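Local coordinates for chitosanase (PDB 6X2Q), which probably hydrolyses chitosan as a family 46 glycoside hydrolase and is seen here with glucosamine units bound in its cleft, at residues L9-I14 against A139-I144; R37-G42 against Q91-R96; M53-Q58 against D115-Q120; D99-P104 against Q108-V113. All blocks are in the same frame, centred on the assembly; numbering follows the deposited sequence.

Overall arrangement
Contacts 1 and 2 are buried, contact 4 is partly so, and contact 3 lies at the surface. Contact 1, centred about 7 Å from the chain's centre, joins helices 5-20 and 134-147 through a tyrosine, an aspartate and a water. Contact 2, about 17 Å out, is wholly apolar where the small sheet meets helix 93-100, although its strand segment also carries a sugar-binding arginine. Contacts 3 and 4 share helix 104-129, contacts 2 and 4 helix 93-100; contact 3 pairs two carboxylates, contact 4 is mainly backbone bonding at a helix start. Met-53 of contact 3 packs on Ala-41 and Leu-93 of contact 2, while Tyr-141 of contact 1 reaches Phe-119 of contact 3.

Contact 1 (L9-I14 against A139-I144); sequences LLADQI and ALYDAI
Tyr-141 and Asp-12 meet through a shared water in the helical core of this lysozyme-clan fold, where helix 5-20 packs beside helix 134-147. Water 1 donates to Asp-12 OD1 at 3.1 Å and lies 2.8 Å from Tyr-141 OH, bridging two oxygens that are themselves 3.5 Å apart. OD1 comes to the edge of the ring, in its plane, with the carboxylate turned 53° from the ring. On the same ring's edge, the methyl of Ala-11 adds a loose apolar touch. Tyr-141 reaches across because its CG stands anti to the backbone N (chi1 177°). Farther out, Arg-8 forms a salt bridge with Asp-12 OD2 and a weak hydrogen bond with Tyr-141 OH, tying both polar ends to one guanidinium, while Phe-119 of helix 104-129 packs edge-to-face with the tyrosine. Of the ring carbons, CE2 lies closest to the carboxylate, 3.6 Å from Asp-12 OD1.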
loop_
_atom_site.group_PDB
_atom_site.type_symbol
_atom_site.label_atom_id
_atom_site.label_comp_id
_atom_site.label_asym_id
_atom_site.label_seq_id
_atom_site.Cartn_x
_atom_site.Cartn_y
_atom_site.Cartn_z
ATOM N N LEU A 9 -2.686 0.265 -14.285
ATOM C CA LEU A 9 -3.388 1.540 -14.051
ATOM C C LEU A 9 -4.613 1.220 -13.204
ATOM O O LEU A 9 -4.913 1.968 -12.313
ATOM C CB LEU A 9 -3.784 2.152 -15.389
ATOM C CG LEU A 9 -5.167 2.775 -15.400
ATOM C CD1 LEU A 9 -5.071 4.273 -15.252
ATOM C CD2 LEU A 9 -5.921 2.406 -16.648
ATOM N N LEU A 10 -5.274 0.122 -13.534
ATOM C CA LEU A 10 -6.428 -0.389 -12.813
ATOM C C LEU A 10 -6.087 -0.641 -11.345
ATOM O O LEU A 10 -6.774 -0.152 -10.445
ATOM C CB LEU A 10 -6.904 -1.664 -13.492
ATOM C CG LEU A 10 -8.369 -1.977 -13.760
ATOM C CD1 LEU A 10 -9.163 -0.789 -14.225
ATOM C CD2 LEU A 10 -8.376 -3.027 -14.829
ATOM N N ALA A 11 -5.011 -1.390 -11.090
ATOM C CA ALA A 11 -4.562 -1.616 -9.721
ATOM C C ALA A 11 -4.365 -0.299 -8.977
ATOM O O ALA A 11 -4.844 -0.132 -7.848
ATOM C CB ALA A 11 -3.269 -2.430 -9.726
ATOM N N ASP A 12 -3.676 0.657 -9.606
ATOM C CA ASP A 12 -3.399 1.924 -8.939
ATOM C C ASP A 12 -4.683 2.678 -8.639
ATOM O O ASP A 12 -4.813 3.289 -7.575
ATOM C CB ASP A 12 -2.465 2.790 -9.788
ATOM C CG ASP A 12 -1.056 2.231 -9.859
ATOM O OD1 ASP A 12 -0.733 1.326 -9.056
ATOM O OD2 ASP A 12 -0.264 2.705 -10.709
ATOM N N GLN A 13 -5.639 2.663 -9.565
ATOM C CA GLN A 13 -6.865 3.415 -9.329
ATOM C C GLN A 13 -7.714 2.757 -8.250
ATOM O O GLN A 13 -8.370 3.450 -7.463
ATOM C CB GLN A 13 -7.641 3.568 -10.632
ATOM C CG GLN A 13 -7.029 4.648 -11.498
ATOM C CD GLN A 13 -7.663 4.796 -12.870
ATOM O OE1 GLN A 13 -8.708 4.218 -13.171
ATOM N NE2 GLN A 13 -7.024 5.588 -13.712
ATOM N N ILE A 14 -7.683 1.421 -8.179
ATOM C CA ILE A 14 -8.446 0.690 -7.161
ATOM C C ILE A 14 -7.874 0.954 -5.775
ATOM O O ILE A 14 -8.609 1.262 -4.829
ATOM C CB ILE A 14 -8.452 -0.821 -7.474
ATOM C CG1 ILE A 14 -9.249 -1.120 -8.744
ATOM C CG2 ILE A 14 -8.980 -1.609 -6.294
ATOM C CD1 ILE A 14 -9.081 -2.555 -9.243
ATOM N N ALA A 139 -4.206 -8.145 -4.939
ATOM C CA ALA A 139 -4.370 -8.360 -3.506
ATOM C C ALA A 139 -3.031 -8.335 -2.790
ATOM O O ALA A 139 -2.921 -7.784 -1.690
ATOM C CB ALA A 139 -5.079 -9.687 -3.251
ATOM N N LEU A 140 -1.997 -8.932 -3.391
ATOM C CA LEU A 140 -0.685 -8.863 -2.751
ATOM C C LEU A 140 -0.133 -7.449 -2.769
ATOM O O LEU A 140 0.563 -7.039 -1.831
ATOM C CB LEU A 140 0.296 -9.809 -3.438
ATOM C CG LEU A 140 -0.071 -11.284 -3.324
ATOM C CD1 LEU A 140 0.786 -12.113 -4.297
ATOM C CD2 LEU A 140 0.079 -11.779 -1.906
ATOM N N TYR A 141 -0.431 -6.693 -3.820
ATOM C CA TYR A 141 0.137 -5.356 -3.947
ATOM C C TYR A 141 -0.534 -4.391 -2.975
ATOM O O TYR A 141 0.138 -3.591 -2.306
ATOM C CB TYR A 141 -0.016 -4.891 -5.383
ATOM C CG TYR A 141 0.454 -3.491 -5.682
ATOM C CD1 TYR A 141 1.634 -2.988 -5.149
ATOM C CD2 TYR A 141 -0.280 -2.683 -6.538
ATOM C CE1 TYR A 141 2.056 -1.703 -5.460
ATOM C CE2 TYR A 141 0.120 -1.420 -6.854
ATOM C CZ TYR A 141 1.286 -0.926 -6.316
ATOM O OH TYR A 141 1.655 0.353 -6.651
ATOM N N ASP A 142 -1.863 -4.471 -2.880
ATOM C CA ASP A 142 -2.587 -3.673 -1.905
ATOM C C ASP A 142 -2.160 -4.024 -0.490
ATOM O O ASP A 142 -1.977 -3.133 0.342
ATOM C CB ASP A 142 -4.089 -3.881 -2.076
ATOM C CG ASP A 142 -4.903 -2.981 -1.166
ATOM O OD1 ASP A 142 -4.803 -1.748 -1.350
ATOM O OD2 ASP A 142 -5.633 -3.492 -0.272
ATOM N N ALA A 143 -1.985 -5.319 -0.198
ATOM C CA ALA A 143 -1.566 -5.711 1.145
ATOM C C ALA A 143 -0.149 -5.233 1.453
ATOM O O ALA A 143 0.141 -4.809 2.581
ATOM C CB ALA A 143 -1.682 -7.234 1.321
ATOM N N ILE A 144 0.762 -5.291 0.477
ATOM C CA ILE A 144 2.114 -4.838 0.804
ATOM C C ILE A 144 2.112 -3.343 1.118
ATOM O O ILE A 144 2.880 -2.883 1.964
ATOM C CB ILE A 144 3.123 -5.197 -0.315
ATOM C CG1 ILE A 144 4.518 -5.432 0.283
ATOM C CG2 ILE A 144 3.192 -4.118 -1.372
ATOM C CD1 ILE A 144 5.540 -5.943 -0.701
HETATM O O HOH W 1 -0.211 2.348 -6.190
#

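Contact 2 (R37-G42 against Q91-R96); sequences RGITAG and QGLPQR. With GCS (2-amino-2-deoxy-beta-D-glucopyranose), chain B; GCS (2-amino-2-deoxy-beta-D-glucopyranose), chain C.
Ile-39 presses its CD1 methyl against the start of helix 93-100, 3.7 Å from Pro-94 CD and 4.1 Å from Leu-93 CB. With CG1 anti to the carbonyl carbon (chi1 -52°), the isoleucine brings CD1 to the CD-CG side of the proline ring, the two side chains crossing at about a right angle. Met-53 of helix 52-63 also packs on Ile-39 and Leu-93, closing this apolar seam between the three-stranded antiparallel sheet and the helices. Gly-92 occupies the N-cap position, and its carbonyl accepts the backbone N-H of Arg-96.

Two residues before Ile-39, in the loop leading into the strand, Arg-37 belongs to the sugar-binding cleft. From CB the chain runs extended through CG and CD to NE. Its CD lies 3.7 Å from O5 of the chain B glucosamine. NE gives a weak hydrogen bond to O6 of the same sugar at 3.3 Å, with O6 at the guanidinium edge and in its plane. CZ lies 3.5 Å from C3 of the chain C glucosamine, which sits over one face, offset toward the rim. NH1 is hydrogen-bonded to Thr-200 OG1, and NH2 passes 3.5 Å from C6 of the chain B sugar. The apolar contact thus rests on shape alone, whereas the guanidinium, its bond weak, probably meets the sugars largely by its flat shape.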
loop_
_atom_site.group_PDB
_atom_site.type_symbol
_atom_site.label_atom_id
_atom_site.label_comp_id
_atom_site.label_asym_id
_atom_site.label_seq_id
_atom_site.Cartn_x
_atom_site.Cartn_y
_atom_site.Cartn_z
ATOM N N ARG A 37 2.257 6.271 13.337
ATOM C CA ARG A 37 3.193 6.349 12.223
ATOM C C ARG A 37 3.624 7.778 11.916
ATOM O O ARG A 37 4.415 7.991 10.991
ATOM C CB ARG A 37 2.576 5.679 10.985
ATOM C CG ARG A 37 2.288 4.168 11.195
ATOM C CD ARG A 37 2.048 3.407 9.870
ATOM N NE ARG A 37 1.814 1.976 10.087
ATOM C CZ ARG A 37 0.618 1.439 10.351
ATOM N NH1 ARG A 37 -0.454 2.221 10.427
ATOM N NH2 ARG A 37 0.486 0.127 10.543
ATOM N N GLY A 38 3.143 8.756 12.682
ATOM C CA GLY A 38 3.521 10.143 12.451
ATOM C C GLY A 38 2.732 10.741 11.312
ATOM O O GLY A 38 1.496 10.653 11.274
ATOM N N ILE A 39 3.445 11.355 10.375
ATOM C CA ILE A 39 2.841 11.901 9.168
ATOM C C ILE A 39 2.802 10.810 8.106
ATOM O O ILE A 39 3.816 10.143 7.849
ATOM C CB ILE A 39 3.624 13.125 8.666
ATOM C CG1 ILE A 39 3.801 14.133 9.799
ATOM C CG2 ILE A 39 2.923 13.749 7.453
ATOM C CD1 ILE A 39 4.282 15.501 9.357
ATOM N N THR A 40 1.632 10.632 7.494
ATOM C CA THR A 40 1.426 9.730 6.369
ATOM C C THR A 40 1.243 10.568 5.115
ATOM O O THR A 40 0.411 11.478 5.104
ATOM C CB THR A 40 0.192 8.844 6.595
ATOM O OG1 THR A 40 0.459 7.926 7.660
ATOM C CG2 THR A 40 -0.171 8.060 5.320
ATOM N N ALA A 41 2.000 10.258 4.059
ATOM C CA ALA A 41 2.023 11.136 2.893
ATOM C C ALA A 41 2.180 10.350 1.597
ATOM O O ALA A 41 2.736 9.244 1.575
ATOM C CB ALA A 41 3.153 12.178 2.996
ATOM N N GLY A 42 1.691 10.952 0.511
ATOM C CA GLY A 42 1.991 10.488 -0.827
ATOM C C GLY A 42 1.015 9.462 -1.356
ATOM O O GLY A 42 0.012 9.102 -0.736
ATOM N N GLN A 91 6.813 20.449 12.024
ATOM C CA GLN A 91 5.869 21.525 11.773
ATOM C C GLN A 91 6.153 22.130 10.406
ATOM O O GLN A 91 7.295 22.477 10.092
ATOM C CB GLN A 91 5.963 22.585 12.877
ATOM N N GLY A 92 5.116 22.216 9.576
ATOM C CA GLY A 92 5.252 22.708 8.232
ATOM C C GLY A 92 5.521 21.644 7.183
ATOM O O GLY A 92 5.347 21.923 5.993
ATOM N N LEU A 93 5.937 20.438 7.592
ATOM C CA LEU A 93 6.181 19.363 6.629
ATOM C C LEU A 93 4.963 19.043 5.772
ATOM O O LEU A 93 5.112 18.985 4.541
ATOM C CB LEU A 93 6.703 18.112 7.351
ATOM C CG LEU A 93 7.043 16.929 6.442
ATOM C CD1 LEU A 93 7.809 17.434 5.272
ATOM C CD2 LEU A 93 7.856 15.861 7.152
ATOM N N PRO A 94 3.757 18.821 6.323
ATOM C CA PRO A 94 2.598 18.577 5.441
ATOM C C PRO A 94 2.465 19.585 4.315
ATOM O O PRO A 94 2.306 19.194 3.146
ATOM C CB PRO A 94 1.411 18.644 6.413
ATOM C CG PRO A 94 1.969 18.168 7.691
ATOM C CD PRO A 94 3.384 18.671 7.746
ATOM N N GLN A 95 2.535 20.880 4.627
ATOM C CA GLN A 95 2.359 21.876 3.579
ATOM C C GLN A 95 3.472 21.788 2.548
ATOM O O GLN A 95 3.214 21.883 1.342
ATOM C CB GLN A 95 2.283 23.283 4.172
ATOM C CG GLN A 95 1.745 24.329 3.181
ATOM C CD GLN A 95 0.236 24.236 2.964
ATOM O OE1 GLN A 95 -0.263 23.257 2.411
ATOM N NE2 GLN A 95 -0.495 25.268 3.395
ATOM N N ARG A 96 4.707 21.559 2.997
ATOM C CA ARG A 96 5.826 21.506 2.058
ATOM C C ARG A 96 5.733 20.280 1.146
ATOM O O ARG A 96 6.021 20.368 -0.057
ATOM C CB ARG A 96 7.142 21.535 2.833
ATOM C CG ARG A 96 7.275 22.772 3.731
ATOM C CD ARG A 96 8.636 23.440 3.623
ATOM N NE ARG A 96 8.701 24.715 4.349
ATOM C CZ ARG A 96 9.775 25.504 4.386
ATOM N NH1 ARG A 96 10.887 25.153 3.749
ATOM N NH2 ARG A 96 9.744 26.646 5.064
HETATM C C1 GCS B . 2.668 1.571 5.736
HETATM C C2 GCS B . 4.094 2.050 5.550
HETATM C C3 GCS B . 5.003 0.858 5.464
HETATM C C4 GCS B . 4.923 -0.003 6.715
HETATM C C5 GCS B . 3.429 -0.112 7.036
HETATM C C6 GCS B . 3.062 -0.805 8.319
HETATM N N2 GCS B . 4.281 2.932 4.457
HETATM O O1 GCS B . 1.648 2.561 5.853
HETATM O O3 GCS B . 6.271 1.359 5.328
HETATM O O4 GCS B . 5.733 -0.849 6.723
HETATM O O5 GCS B . 2.752 1.119 7.029
HETATM O O6 GCS B . 3.914 -0.495 9.370
HETATM C C1 GCS C . -1.629 4.237 6.736
HETATM C C2 GCS C . -1.842 2.813 7.493
HETATM C C3 GCS C . -0.480 2.068 7.071
HETATM C C4 GCS C . 0.040 2.237 5.602
HETATM C C5 GCS C . -0.164 3.468 4.702
HETATM C C6 GCS C . -0.343 3.024 3.528
HETATM N N2 GCS C . -2.033 2.898 8.828
HETATM O O1 GCS C . -2.850 4.819 6.949
HETATM O O3 GCS C . -0.919 0.693 7.083
HETATM O O5 GCS C . -1.276 4.165 5.401
HETATM O O6 GCS C . -1.063 3.971 2.720
#

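Contact 3 (M53-Q58 against D115-Q120); sequences MLEVIQ and DELYFQ. With GCS (2-amino-2-deoxy-beta-D-glucopyranose), chain B.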
loop_
_atom_site.group_PDB
_atom_site.type_symbol
_atom_site.label_atom_id
_atom_site.label_comp_id
_atom_site.label_asym_id
_atom_site.label_seq_id
_atom_site.Cartn_x
_atom_site.Cartn_y
_atom_site.Cartn_z
ATOM N N MET A 53 9.053 7.694 4.031
ATOM C CA MET A 53 8.971 9.149 3.777
ATOM C C MET A 53 10.402 9.692 3.668
ATOM O O MET A 53 10.643 10.520 2.824
ATOM C CB MET A 53 8.221 9.877 4.885
ATOM C CG MET A 53 8.444 11.346 4.861
ATOM S SD MET A 53 7.478 12.223 6.055
ATOM C CE MET A 53 5.847 12.050 5.373
ATOM N N LEU A 54 11.305 9.171 4.485
ATOM C CA LEU A 54 12.722 9.572 4.482
ATOM C C LEU A 54 13.356 9.216 3.138
ATOM O O LEU A 54 14.010 10.051 2.598
ATOM C CB LEU A 54 13.460 8.880 5.625
ATOM C CG LEU A 54 14.972 9.051 5.584
ATOM C CD1 LEU A 54 15.358 10.472 5.919
ATOM C CD2 LEU A 54 15.668 8.094 6.507
ATOM N N GLU A 55 13.138 8.008 2.644
ATOM C CA GLU A 55 13.750 7.624 1.387
ATOM C C GLU A 55 13.305 8.537 0.249
ATOM O O GLU A 55 14.126 8.933 -0.584
ATOM C CB GLU A 55 13.439 6.173 1.068
ATOM C CG GLU A 55 14.235 5.708 -0.108
ATOM C CD GLU A 55 13.796 4.368 -0.606
ATOM O OE1 GLU A 55 14.233 3.991 -1.710
ATOM O OE2 GLU A 55 13.016 3.699 0.103
ATOM N N VAL A 56 12.019 8.899 0.210
ATOM C CA VAL A 56 11.530 9.776 -0.850
ATOM C C VAL A 56 12.278 11.108 -0.813
ATOM O O VAL A 56 12.818 11.575 -1.829
ATOM C CB VAL A 56 10.008 9.973 -0.720
ATOM C CG1 VAL A 56 9.525 11.078 -1.636
ATOM C CG2 VAL A 56 9.250 8.661 -1.010
ATOM N N ILE A 57 12.346 11.726 0.369
ATOM C CA ILE A 57 12.960 13.041 0.467
ATOM C C ILE A 57 14.455 12.944 0.222
ATOM O O ILE A 57 15.027 13.786 -0.476
ATOM C CB ILE A 57 12.605 13.692 1.820
ATOM C CG1 ILE A 57 11.103 13.992 1.836
ATOM C CG2 ILE A 57 13.417 14.995 2.084
ATOM C CD1 ILE A 57 10.533 14.353 3.202
ATOM N N GLN A 58 15.104 11.885 0.719
ATOM C CA GLN A 58 16.532 11.718 0.449
ATOM C C GLN A 58 16.800 11.578 -1.044
ATOM O O GLN A 58 17.677 12.255 -1.596
ATOM C CB GLN A 58 17.095 10.518 1.211
ATOM C CG GLN A 58 17.468 10.869 2.637
ATOM C CD GLN A 58 18.024 9.698 3.433
ATOM O OE1 GLN A 58 17.767 8.528 3.122
ATOM N NE2 GLN A 58 18.780 10.014 4.488
ATOM N N ASP A 115 7.621 1.604 -6.719
ATOM C CA ASP A 115 8.071 0.458 -7.499
ATOM C C ASP A 115 9.122 -0.352 -6.747
ATOM O O ASP A 115 9.060 -1.591 -6.724
ATOM C CB ASP A 115 8.628 0.915 -8.851
ATOM C CG ASP A 115 8.717 -0.232 -9.850
ATOM O OD1 ASP A 115 7.648 -0.730 -10.287
ATOM O OD2 ASP A 115 9.853 -0.659 -10.159
ATOM N N GLU A 116 10.096 0.329 -6.125
ATOM C CA GLU A 116 11.169 -0.377 -5.429
ATOM C C GLU A 116 10.677 -1.047 -4.145
ATOM O O GLU A 116 11.062 -2.186 -3.853
ATOM C CB GLU A 116 12.321 0.583 -5.111
ATOM C CG GLU A 116 13.570 -0.120 -4.550
ATOM C CD GLU A 116 14.313 0.658 -3.437
ATOM O OE1 GLU A 116 15.535 0.426 -3.275
ATOM O OE2 GLU A 116 13.685 1.471 -2.712
ATOM N N LEU A 117 9.868 -0.354 -3.339
ATOM C CA LEU A 117 9.507 -0.954 -2.057
ATOM C C LEU A 117 8.295 -1.883 -2.150
ATOM O O LEU A 117 8.227 -2.885 -1.428
ATOM C CB LEU A 117 9.229 0.132 -1.008
ATOM C CG LEU A 117 10.383 1.012 -0.518
ATOM C CD1 LEU A 117 9.872 1.957 0.542
ATOM C CD2 LEU A 117 11.569 0.196 0.020
ATOM N N TYR A 118 7.329 -1.580 -3.011
ATOM C CA TYR A 118 6.033 -2.247 -2.917
ATOM C C TYR A 118 5.686 -3.068 -4.148
ATOM O O TYR A 118 5.406 -4.267 -4.017
ATOM C CB TYR A 118 4.941 -1.205 -2.621
ATOM C CG TYR A 118 5.240 -0.516 -1.310
ATOM C CD1 TYR A 118 5.466 -1.262 -0.154
ATOM C CD2 TYR A 118 5.370 0.866 -1.234
ATOM C CE1 TYR A 118 5.785 -0.653 1.033
ATOM C CE2 TYR A 118 5.681 1.487 -0.034
ATOM C CZ TYR A 118 5.889 0.718 1.090
ATOM O OH TYR A 118 6.214 1.319 2.267
ATOM N N PHE A 119 5.705 -2.475 -5.346
ATOM C CA PHE A 119 5.208 -3.202 -6.510
ATOM C C PHE A 119 6.133 -4.353 -6.879
ATOM O O PHE A 119 5.686 -5.495 -7.041
ATOM C CB PHE A 119 5.022 -2.270 -7.705
ATOM C CG PHE A 119 4.455 -2.966 -8.916
ATOM C CD1 PHE A 119 3.127 -3.360 -8.942
ATOM C CD2 PHE A 119 5.265 -3.268 -10.012
ATOM C CE1 PHE A 119 2.605 -4.021 -10.047
ATOM C CE2 PHE A 119 4.745 -3.932 -11.121
ATOM C CZ PHE A 119 3.412 -4.307 -11.132
ATOM N N GLN A 120 7.426 -4.079 -7.024
ATOM C CA GLN A 120 8.320 -5.150 -7.451
ATOM C C GLN A 120 8.432 -6.225 -6.379
ATOM O O GLN A 120 8.297 -7.415 -6.711
ATOM C CB GLN A 120 9.683 -4.576 -7.875
ATOM C CG GLN A 120 9.656 -3.673 -9.125
ATOM C CD GLN A 120 9.257 -4.406 -10.421
ATOM O OE1 GLN A 120 9.432 -5.624 -10.549
ATOM N NE2 GLN A 120 8.714 -3.655 -11.388
HETATM C C1 GCS B . 2.668 1.571 5.736
HETATM C C2 GCS B . 4.094 2.050 5.550
HETATM C C3 GCS B . 5.003 0.858 5.464
HETATM C C4 GCS B . 4.923 -0.003 6.715
HETATM C C5 GCS B . 3.429 -0.112 7.036
HETATM C C6 GCS B . 3.062 -0.805 8.319
HETATM N N2 GCS B . 4.281 2.932 4.457
HETATM O O1 GCS B . 1.648 2.561 5.853
HETATM O O3 GCS B . 6.271 1.359 5.328
HETATM O O4 GCS B . 5.733 -0.849 6.723
HETATM O O5 GCS B . 2.752 1.119 7.029
HETATM O O6 GCS B . 3.914 -0.495 9.370
#
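Two carboxylates meet at the surface, with Glu-55 OE1 only 2.8 Å from Glu-116 OE2. Oxygens this close suggest that one of the acids holds a proton, and each carboxylate would probably raise the pKa of the other, so that one proton is held more tightly. The groups approach obliquely, their planes 64° apart. Glu-55 reaches over fully extended, CG anti to its backbone N (chi1 -171°), whereas the Glu-116 chain bends at chi2. The other oxygen, Glu-55 OE2, lies against the leucine fork, 3.6 Å from Leu-117 CD1, as the two side chains run past each other in opposite directions. Arg-59 offers OE1 a long, weak ion pair. The contact joins helix 52-63 to helix 104-129 of the family 46 fold beside the sugar-binding cleft, and a wider pi-type turn spans 115-119, where Gln-120 N bonds to Asp-115 O. With an alanine in place of Glu-55, Glu-116 would probably lose its close acid partner and a gap would open beside Leu-117. On the cleft side, Leu-117 CB stands 3.8 Å above the centre of the Tyr-118 ring, whose OH is hydrogen-bonded to Asp-52 and lies 3.1 Å from O3 of the chain B glucosamine.

Contact 4 (D99-P104 against Q108-V113); sequences DASQNP and QVQDDV
Pro-104 and Gln-108 are joined by a backbone hydrogen bond, Gln-108 N to Pro-104 O at 2.9 Å. Gln-108 CB also rests 3.4 Å from Pro-104 O. Among the side-chain bonds, Gln-108 NE2 donates to Asp-112 OD1 at 2.8 Å, one turn farther along; the acceptor lies in the amide plane, but the amide meets the carboxylate from above. The chi2 bend of Gln-108 (61°) folds its amide along the helix to get there. These bonds belong to the first turns of helix 104-129, which follows helix 93-100 after a type I beta turn from Ala-100 to Asn-103. Asn-103 is the N-cap, its OD1 accepting Val-105 N. Side-chain proximity without a bond brings Ser-101, in the turn, near Gln-110: OG and NE2 stay 3.7 Å apart. Each is held elsewhere, Ser-101 OG by Trp-97 O and Gln-110 OE1 by Arg-43 N, and both OG and NE2 make weak hydrogen bonds to Tyr-27 O.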
loop_
_atom_site.group_PDB
_atom_site.type_symbol
_atom_site.label_atom_id
_atom_site.label_comp_id
_atom_site.label_asym_id
_atom_site.label_seq_id
_atom_site.Cartn_x
_atom_site.Cartn_y
_atom_site.Cartn_z
ATOM N N ASP A 99 3.350 21.070 -1.531
ATOM C CA ASP A 99 3.921 21.941 -2.551
ATOM C C ASP A 99 4.967 21.202 -3.381
ATOM O O ASP A 99 4.977 21.316 -4.613
ATOM C CB ASP A 99 4.507 23.200 -1.910
ATOM C CG ASP A 99 3.431 24.096 -1.289
ATOM O OD1 ASP A 99 2.320 24.176 -1.869
ATOM O OD2 ASP A 99 3.696 24.726 -0.239
ATOM N N ALA A 100 5.831 20.420 -2.729
ATOM C CA ALA A 100 6.800 19.631 -3.471
ATOM C C ALA A 100 6.110 18.752 -4.519
ATOM O O ALA A 100 6.605 18.621 -5.641
ATOM C CB ALA A 100 7.632 18.789 -2.506
ATOM N N SER A 101 4.939 18.196 -4.190
ATOM C CA SER A 101 4.178 17.325 -5.091
ATOM C C SER A 101 3.680 18.025 -6.349
ATOM O O SER A 101 3.147 17.355 -7.245
ATOM C CB SER A 101 2.968 16.733 -4.354
ATOM O OG SER A 101 3.399 15.987 -3.230
ATOM N N GLN A 102 3.796 19.348 -6.436
ATOM C CA GLN A 102 3.475 19.991 -7.707
ATOM C C GLN A 102 4.560 19.783 -8.756
ATOM O O GLN A 102 4.313 20.038 -9.935
ATOM C CB GLN A 102 3.237 21.482 -7.489
ATOM C CG GLN A 102 1.979 21.777 -6.711
ATOM C CD GLN A 102 0.861 22.226 -7.611
ATOM O OE1 GLN A 102 -0.103 21.494 -7.839
ATOM N NE2 GLN A 102 0.983 23.438 -8.142
ATOM N N ASN A 103 5.740 19.333 -8.347
ATOM C CA ASN A 103 6.863 19.102 -9.243
ATOM C C ASN A 103 6.794 17.677 -9.777
ATOM O O ASN A 103 6.921 16.735 -8.986
ATOM C CB ASN A 103 8.172 19.314 -8.488
ATOM C CG ASN A 103 9.404 19.056 -9.339
ATOM O OD1 ASN A 103 9.309 18.639 -10.497
ATOM N ND2 ASN A 103 10.576 19.317 -8.768
ATOM N N PRO A 104 6.639 17.468 -11.092
ATOM C CA PRO A 104 6.577 16.092 -11.621
ATOM C C PRO A 104 7.763 15.244 -11.226
ATOM O O PRO A 104 7.643 14.011 -11.178
ATOM C CB PRO A 104 6.537 16.292 -13.143
ATOM C CG PRO A 104 6.336 17.754 -13.374
ATOM C CD PRO A 104 6.793 18.468 -12.166
ATOM N N GLN A 108 7.662 11.671 -9.523
ATOM C CA GLN A 108 8.403 10.561 -10.117
ATOM C C GLN A 108 9.191 9.794 -9.061
ATOM O O GLN A 108 9.224 8.558 -9.083
ATOM C CB GLN A 108 9.334 11.081 -11.222
ATOM C CG GLN A 108 10.169 9.997 -11.915
ATOM C CD GLN A 108 9.306 8.950 -12.622
ATOM O OE1 GLN A 108 8.517 9.278 -13.503
ATOM N NE2 GLN A 108 9.455 7.688 -12.227
ATOM N N VAL A 109 9.816 10.510 -8.117
ATOM C CA VAL A 109 10.516 9.848 -7.015
ATOM C C VAL A 109 9.547 8.974 -6.219
ATOM O O VAL A 109 9.877 7.848 -5.827
ATOM C CB VAL A 109 11.214 10.893 -6.114
ATOM C CG1 VAL A 109 11.785 10.240 -4.847
ATOM C CG2 VAL A 109 12.325 11.617 -6.875
ATOM N N GLN A 110 8.338 9.479 -5.967
ATOM C CA GLN A 110 7.325 8.667 -5.300
ATOM C C GLN A 110 7.009 7.408 -6.105
ATOM O O GLN A 110 6.837 6.327 -5.529
ATOM C CB GLN A 110 6.062 9.492 -5.083
ATOM C CG GLN A 110 6.215 10.606 -4.072
ATOM C CD GLN A 110 4.875 11.228 -3.711
ATOM O OE1 GLN A 110 3.913 10.508 -3.395
ATOM N NE2 GLN A 110 4.800 12.566 -3.760
ATOM N N ASP A 111 6.951 7.528 -7.443
ATOM C CA ASP A 111 6.688 6.354 -8.279
ATOM C C ASP A 111 7.828 5.357 -8.163
ATOM O O ASP A 111 7.600 4.145 -8.061
ATOM C CB ASP A 111 6.502 6.747 -9.753
ATOM C CG ASP A 111 5.274 7.623 -9.995
ATOM O OD1 ASP A 111 4.345 7.614 -9.162
ATOM O OD2 ASP A 111 5.241 8.351 -11.020
ATOM N N ASP A 112 9.067 5.851 -8.191
ATOM C CA ASP A 112 10.213 4.954 -8.121
ATOM C C ASP A 112 10.241 4.222 -6.788
ATOM O O ASP A 112 10.474 3.010 -6.739
ATOM C CB ASP A 112 11.521 5.732 -8.329
ATOM C CG ASP A 112 11.659 6.326 -9.747
ATOM O OD1 ASP A 112 10.906 5.927 -10.666
ATOM O OD2 ASP A 112 12.550 7.197 -9.934
ATOM N N VAL A 113 10.009 4.942 -5.692
ATOM C CA VAL A 113 10.005 4.293 -4.384
ATOM C C VAL A 113 8.885 3.266 -4.295
ATOM O O VAL A 113 9.106 2.138 -3.835
ATOM C CB VAL A 113 9.909 5.340 -3.267
ATOM C CG1 VAL A 113 9.739 4.654 -1.945
ATOM C CG2 VAL A 113 11.148 6.215 -3.271
#